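Local coordinates for protein S-adenosylmethionine dependent methyltransferase (Mesorhizobium loti, PDB 3BKW) that probably transfers methyl groups from S-adenosylmethionine to an acceptor, at residues Phe54-Phe57 with Cys58-Ala61; Ala158-Ala161 with Glu162-Thr166; His191-Val194 with Gly195-Leu198. All coordinates share one frame; numbering follows the deposited sequence.

Contact 1 of 3, residues Phe54-Phe57 with Cys58-Ala61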
# COMPACT_ATOMS: atom_id res chain seq x y z
N PHE A 54 -28.33 -0.20 4.88
CA PHE A 54 -29.47 0.66 5.20
C PHE A 54 -29.47 1.99 4.42
O PHE A 54 -30.42 2.75 4.54
CB PHE A 54 -29.50 0.90 6.73
CG PHE A 54 -30.69 1.69 7.23
CD1 PHE A 54 -32.00 1.35 6.91
CD2 PHE A 54 -30.49 2.77 8.10
CE1 PHE A 54 -33.09 2.10 7.41
CE2 PHE A 54 -31.56 3.52 8.61
CZ PHE A 54 -32.86 3.19 8.26
N GLY A 55 -28.43 2.26 3.63
CA GLY A 55 -28.37 3.45 2.78
C GLY A 55 -27.84 4.72 3.43
O GLY A 55 -28.11 5.80 2.93
N TRP A 56 -27.05 4.58 4.49
CA TRP A 56 -26.50 5.74 5.21
C TRP A 56 -25.70 6.67 4.28
O TRP A 56 -25.91 7.89 4.28
CB TRP A 56 -25.60 5.33 6.37
CG TRP A 56 -26.22 4.56 7.46
CD1 TRP A 56 -26.05 3.23 7.73
CD2 TRP A 56 -27.11 5.06 8.46
NE1 TRP A 56 -26.78 2.87 8.84
CE2 TRP A 56 -27.43 3.97 9.32
CE3 TRP A 56 -27.66 6.32 8.73
CZ2 TRP A 56 -28.30 4.11 10.42
CZ3 TRP A 56 -28.53 6.47 9.83
CH2 TRP A 56 -28.84 5.36 10.66
N PHE A 57 -24.82 6.07 3.47
CA PHE A 57 -24.02 6.84 2.53
C PHE A 57 -24.90 7.43 1.41
O PHE A 57 -24.66 8.57 0.98
CB PHE A 57 -22.85 6.03 1.93
CG PHE A 57 -22.16 6.75 0.82
CD1 PHE A 57 -21.20 7.71 1.09
CD2 PHE A 57 -22.53 6.52 -0.50
CE1 PHE A 57 -20.57 8.42 0.05
CE2 PHE A 57 -21.92 7.21 -1.55
CZ PHE A 57 -20.93 8.17 -1.27
N CYS A 58 -25.86 6.63 0.93
CA CYS A 58 -26.77 7.07 -0.14
C CYS A 58 -27.48 8.37 0.24
O CYS A 58 -27.51 9.32 -0.55
CB CYS A 58 -27.80 5.99 -0.48
SG CYS A 58 -27.06 4.54 -1.21
N ARG A 59 -28.03 8.40 1.46
CA ARG A 59 -28.68 9.59 1.99
C ARG A 59 -27.71 10.75 2.20
O ARG A 59 -28.05 11.88 1.87
CB ARG A 59 -29.48 9.31 3.26
CG ARG A 59 -30.74 8.47 2.99
CD ARG A 59 -31.61 8.32 4.22
NE ARG A 59 -30.97 7.52 5.25
CZ ARG A 59 -30.81 6.20 5.21
NH1 ARG A 59 -31.25 5.47 4.19
NH2 ARG A 59 -30.20 5.58 6.22
N TRP A 60 -26.52 10.46 2.72
CA TRP A 60 -25.49 11.51 2.88
C TRP A 60 -25.16 12.15 1.53
O TRP A 60 -25.12 13.37 1.42
CB TRP A 60 -24.21 10.94 3.55
CG TRP A 60 -23.09 11.95 3.63
CD1 TRP A 60 -22.86 12.81 4.65
CD2 TRP A 60 -22.09 12.21 2.63
NE1 TRP A 60 -21.77 13.59 4.36
CE2 TRP A 60 -21.29 13.27 3.12
CE3 TRP A 60 -21.81 11.68 1.38
CZ2 TRP A 60 -20.19 13.78 2.41
CZ3 TRP A 60 -20.72 12.18 0.65
CH2 TRP A 60 -19.93 13.23 1.17
N ALA A 61 -24.95 11.32 0.52
CA ALA A 61 -24.60 11.80 -0.82
C ALA A 61 -25.70 12.66 -1.41
O ALA A 61 -25.43 13.71 -2.00
CB ALA A 61 -24.27 10.63 -1.74
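The carbonyl O of Phe54 is gripped by both terminal nitrogens of the Arg59 guanidinium. Arg59 NH1 gives the main bond, 2.9 Å to Phe54 O and near straight at 162°, arriving in the carbonyl plane on a lone pair; NH2 adds a weak one at 3.3 Å to the same O. The arginine doubles back through a bend at chi3 (-67°), which carries its end past Gly55, the N-cap residue, instead of out along the helix. There it finds two rings. Its CZ stands over the Phe54 face, 4.6 Å from the ring centroid, a cation-pi contact, while NH2 also sits above one face of the Trp56 indole, 3.6 Å from CE3. Backbone bonds from Arg59 N to Gly55 O and from Ala61 N to Phe57 O run the helix on. The buried Phe57 ring carries Ala61 CB over one face, and Phe57 CE1 reaches Trp60 CE3 at 3.7 Å. All this is the start of helix 56-63, the crossover between strands 46-50 and 68-73 in a Rossmann-like beta-alpha-beta unit. Phe57 packs on strand 46-50, Cys58 and Ala61 on both strands, Cys58 also on strand 91-95, and Trp32 meets Trp60 edge-to-face.

Contact 2 of 3, residues Ala158-Ala161 with Glu162-Thr166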
# COMPACT_ATOMS: atom_id res chain seq x y z
N ALA A 158 -2.70 -9.82 21.94
CA ALA A 158 -1.85 -10.58 22.85
C ALA A 158 -1.18 -9.55 23.78
O ALA A 158 -0.87 -8.44 23.35
CB ALA A 158 -0.81 -11.37 22.07
N ILE A 159 -1.02 -9.91 25.05
CA ILE A 159 -0.35 -9.05 26.04
C ILE A 159 0.97 -9.74 26.33
O ILE A 159 0.97 -10.85 26.87
CB ILE A 159 -1.18 -8.89 27.35
CG1 ILE A 159 -2.49 -8.14 27.10
CG2 ILE A 159 -0.37 -8.12 28.39
CD1 ILE A 159 -3.59 -8.93 26.39
N ASP A 160 2.08 -9.10 25.95
CA ASP A 160 3.42 -9.68 26.13
C ASP A 160 3.90 -9.63 27.60
O ASP A 160 3.19 -9.10 28.46
CB ASP A 160 4.43 -9.08 25.13
CG ASP A 160 4.87 -7.65 25.45
OD1 ASP A 160 4.67 -7.10 26.56
OD2 ASP A 160 5.48 -7.05 24.53
N ALA A 161 5.09 -10.17 27.85
CA ALA A 161 5.73 -10.22 29.19
C ALA A 161 5.80 -8.87 29.92
O ALA A 161 5.64 -8.81 31.14
CB ALA A 161 7.14 -10.82 29.09
N GLU A 162 6.04 -7.80 29.16
CA GLU A 162 6.13 -6.44 29.70
C GLU A 162 4.76 -5.73 29.91
O GLU A 162 4.75 -4.61 30.42
CB GLU A 162 6.99 -5.57 28.77
CG GLU A 162 8.41 -6.10 28.58
CD GLU A 162 9.17 -5.30 27.55
OE1 GLU A 162 9.28 -4.07 27.73
OE2 GLU A 162 9.67 -5.91 26.58
N GLY A 163 3.65 -6.37 29.53
CA GLY A 163 2.31 -5.78 29.59
C GLY A 163 1.94 -4.97 28.36
O GLY A 163 0.92 -4.29 28.34
N ARG A 164 2.75 -5.03 27.31
CA ARG A 164 2.48 -4.29 26.09
C ARG A 164 1.44 -5.04 25.23
O ARG A 164 1.52 -6.26 25.08
CB ARG A 164 3.77 -4.10 25.29
CG ARG A 164 3.64 -3.28 24.03
CD ARG A 164 4.95 -3.22 23.25
NE ARG A 164 6.01 -2.51 23.99
CZ ARG A 164 7.06 -3.06 24.61
NH1 ARG A 164 7.31 -4.37 24.61
NH2 ARG A 164 7.92 -2.25 25.23
N ARG A 165 0.49 -4.28 24.68
CA ARG A 165 -0.53 -4.83 23.80
C ARG A 165 0.10 -5.04 22.42
O ARG A 165 0.72 -4.14 21.89
CB ARG A 165 -1.72 -3.86 23.68
CG ARG A 165 -2.82 -4.27 22.70
CD ARG A 165 -4.02 -3.31 22.68
NE ARG A 165 -3.62 -1.91 22.44
CZ ARG A 165 -3.43 -0.96 23.37
NH1 ARG A 165 -3.61 -1.18 24.68
NH2 ARG A 165 -3.05 0.25 22.98
N THR A 166 -0.08 -6.24 21.85
CA THR A 166 0.44 -6.56 20.50
C THR A 166 -0.61 -7.30 19.69
O THR A 166 -1.56 -7.87 20.25
CB THR A 166 1.71 -7.42 20.54
OG1 THR A 166 1.39 -8.74 21.01
CG2 THR A 166 2.75 -6.79 21.43
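Ala158 and Thr166 pair at the base of a short beta hairpin, strands 158-159 and 165-169, whose loop is a type I turn from Asp160 to Gly163 followed by a G1 beta bulge. The backbone bonds come first. Ala158 N reaches Thr166 O and Thr166 N returns to Ala158 O, both at 2.8 Å; Ile159 and Arg165 form the next, non-hydrogen-bonded pair. Asp160 N then bonds Arg164 O, and Gly163 N closes the turn on Asp160 O at 3.0 Å. Gly163 sits at phi 86°, where a side chain would jam against the preceding carbonyl.

The polar side chains form a second set. Asp160 CG sits between the backbone N and the carbonyl carbon (chi1 74°), which turns the carboxylate over the loop, where OD1 takes Arg164 N at 2.9 Å, met from above the carboxylate plane, and a weak bond from Glu162 N. OD2 offers its syn lone pair to Arg164 NH1 at 3.2 Å, a salt bridge in which the two flat groups stand 82° apart. Glu162 joins through weak bonds to the same guanidinium, so one arginine probably offsets two acids at the exposed tip. Arg165 turns instead to Asp232.

Apolar contact is slight: Ile159 CG2 rests 3.8 Å from Gly163 CA.

Contact 3 of 3, residues His191-Val194 with Gly195-Leu198. With EDO (1,2-ethanediol), chain C; EDO (1,2-ethanediol), chain D.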
# COMPACT_ATOMS: atom_id res chain seq x y z
N HIS A 191 -8.62 -12.77 2.15
CA HIS A 191 -7.39 -12.14 2.52
C HIS A 191 -6.55 -11.89 1.29
O HIS A 191 -6.22 -12.83 0.56
CB HIS A 191 -6.60 -12.98 3.52
CG HIS A 191 -5.28 -12.39 3.86
ND1 HIS A 191 -5.13 -11.20 4.54
CD2 HIS A 191 -4.03 -12.83 3.59
CE1 HIS A 191 -3.84 -10.94 4.67
NE2 HIS A 191 -3.15 -11.90 4.10
N ARG A 192 -6.25 -10.61 1.06
CA ARG A 192 -5.41 -10.17 -0.05
C ARG A 192 -4.52 -9.09 0.54
O ARG A 192 -5.02 -8.22 1.26
CB ARG A 192 -6.24 -9.59 -1.19
CG ARG A 192 -6.98 -10.63 -2.02
CD ARG A 192 -7.86 -9.99 -3.09
NE ARG A 192 -9.12 -9.45 -2.55
CZ ARG A 192 -10.34 -10.02 -2.63
NH1 ARG A 192 -10.56 -11.16 -3.29
NH2 ARG A 192 -11.38 -9.37 -2.10
N THR A 193 -3.24 -9.11 0.18
CA THR A 193 -2.29 -8.11 0.68
C THR A 193 -2.61 -6.74 0.05
O THR A 193 -3.33 -6.66 -0.95
CB THR A 193 -0.84 -8.52 0.34
OG1 THR A 193 -0.64 -8.46 -1.07
CG2 THR A 193 -0.48 -9.94 0.89
N VAL A 194 -2.07 -5.67 0.64
CA VAL A 194 -2.25 -4.31 0.08
C VAL A 194 -1.74 -4.28 -1.38
O VAL A 194 -2.41 -3.76 -2.26
CB VAL A 194 -1.52 -3.21 0.91
CG1 VAL A 194 -1.73 -1.81 0.29
CG2 VAL A 194 -1.97 -3.21 2.38
N GLY A 195 -0.56 -4.85 -1.62
CA GLY A 195 -0.01 -4.90 -2.99
C GLY A 195 -0.93 -5.60 -3.97
O GLY A 195 -1.14 -5.11 -5.07
N THR A 196 -1.48 -6.74 -3.57
CA THR A 196 -2.41 -7.48 -4.44
C THR A 196 -3.61 -6.61 -4.82
O THR A 196 -4.00 -6.54 -5.97
CB THR A 196 -2.85 -8.77 -3.78
OG1 THR A 196 -1.72 -9.65 -3.66
CG2 THR A 196 -3.98 -9.47 -4.58
N THR A 197 -4.21 -5.96 -3.84
CA THR A 197 -5.36 -5.08 -4.09
C THR A 197 -5.02 -3.95 -5.03
O THR A 197 -5.75 -3.67 -5.98
CB THR A 197 -5.89 -4.52 -2.75
OG1 THR A 197 -6.35 -5.61 -1.96
CG2 THR A 197 -7.00 -3.46 -2.91
N LEU A 198 -3.90 -3.27 -4.76
CA LEU A 198 -3.49 -2.14 -5.59
C LEU A 198 -3.10 -2.56 -7.00
O LEU A 198 -3.47 -1.91 -7.99
CB LEU A 198 -2.37 -1.35 -4.93
CG LEU A 198 -2.70 -0.75 -3.56
CD1 LEU A 198 -1.46 -0.03 -3.01
CD2 LEU A 198 -3.91 0.16 -3.58
C1 EDO C . -9.48 -6.27 -0.78
O1 EDO C . -8.78 -6.74 -1.95
C2 EDO C . -9.18 -7.12 0.46
O2 EDO C . -9.92 -8.35 0.47
C1 EDO D . -8.05 -14.35 -2.64
O1 EDO D . -7.89 -13.82 -1.32
C2 EDO D . -9.48 -14.85 -2.80
O2 EDO D . -9.80 -15.86 -1.82
O HOH W 1 -5.79 -5.56 0.70
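This is a helix-start contact: Thr193 is the N-cap of helix 194-203, entered from strand 189-191 through a short loop, and its carbonyl takes the first turn's bond from Thr197 N (3.1 Å from Thr193 O). Val194 O receives Leu198 N in the same way. Beside them the Val194 and Leu198 side chains lie side by side, Val194 CG1 touching Leu198 CD1 at 3.8 Å. Thr193 OG1 comes within 3.0 Å of Thr196 OG1, the two side chains crossing at about a right angle. Glu175 OE2 bonds both Thr193 N and Thr196 OG1, a carboxylate placed where it would probably suit the helix dipole.

In the fold, helix 194-203 leads on to strand 207-213, the edge strand of the Rossmann-like sheet in this chain, and Leu198 packs on Ile208 and Val211. Here the second subunit closes in: Glu213 of that subunit bonds Gly195 N, and its Leu198 meets Leu198.

Arg192 runs across Thr196, bends at chi3 (-78°) and sets NE 2.8 Å from O1 of an ethanediol molecule, probably from the crystallisation liquor. That O1 also bonds Thr197 OG1 at 2.7 Å. A leucine in place of Arg192 is likely to leave Val120 O without the NH2 bond it now receives, and the diol without its NE donor. One water joins the segments, donating to Arg192 O at 2.8 Å while lying 2.7 Å from Thr197 OG1.

How the contacts relate
Contacts 1, 2 and 3 follow one another along the chain without interleaving, and none touches another. Contact 1 lies on the helix between the first two strands of the seven-stranded sheet, whose order is 3-2-1-4-5-7-6, as in class I methyltransferases. Contact 3 starts the helix before edge strand 207-213, on the opposite side of the chain's centre, about 27 Å from contact 1 between centres. Contact 2 sits on a hairpin outside that sheet, its centre about 40 Å from contact 1 and 28 Å from contact 3. Contacts 2 and 3 both reach the second subunit, whereas no other chain touches contact 1, so of the three, the two later in the chain meet the dimer partner.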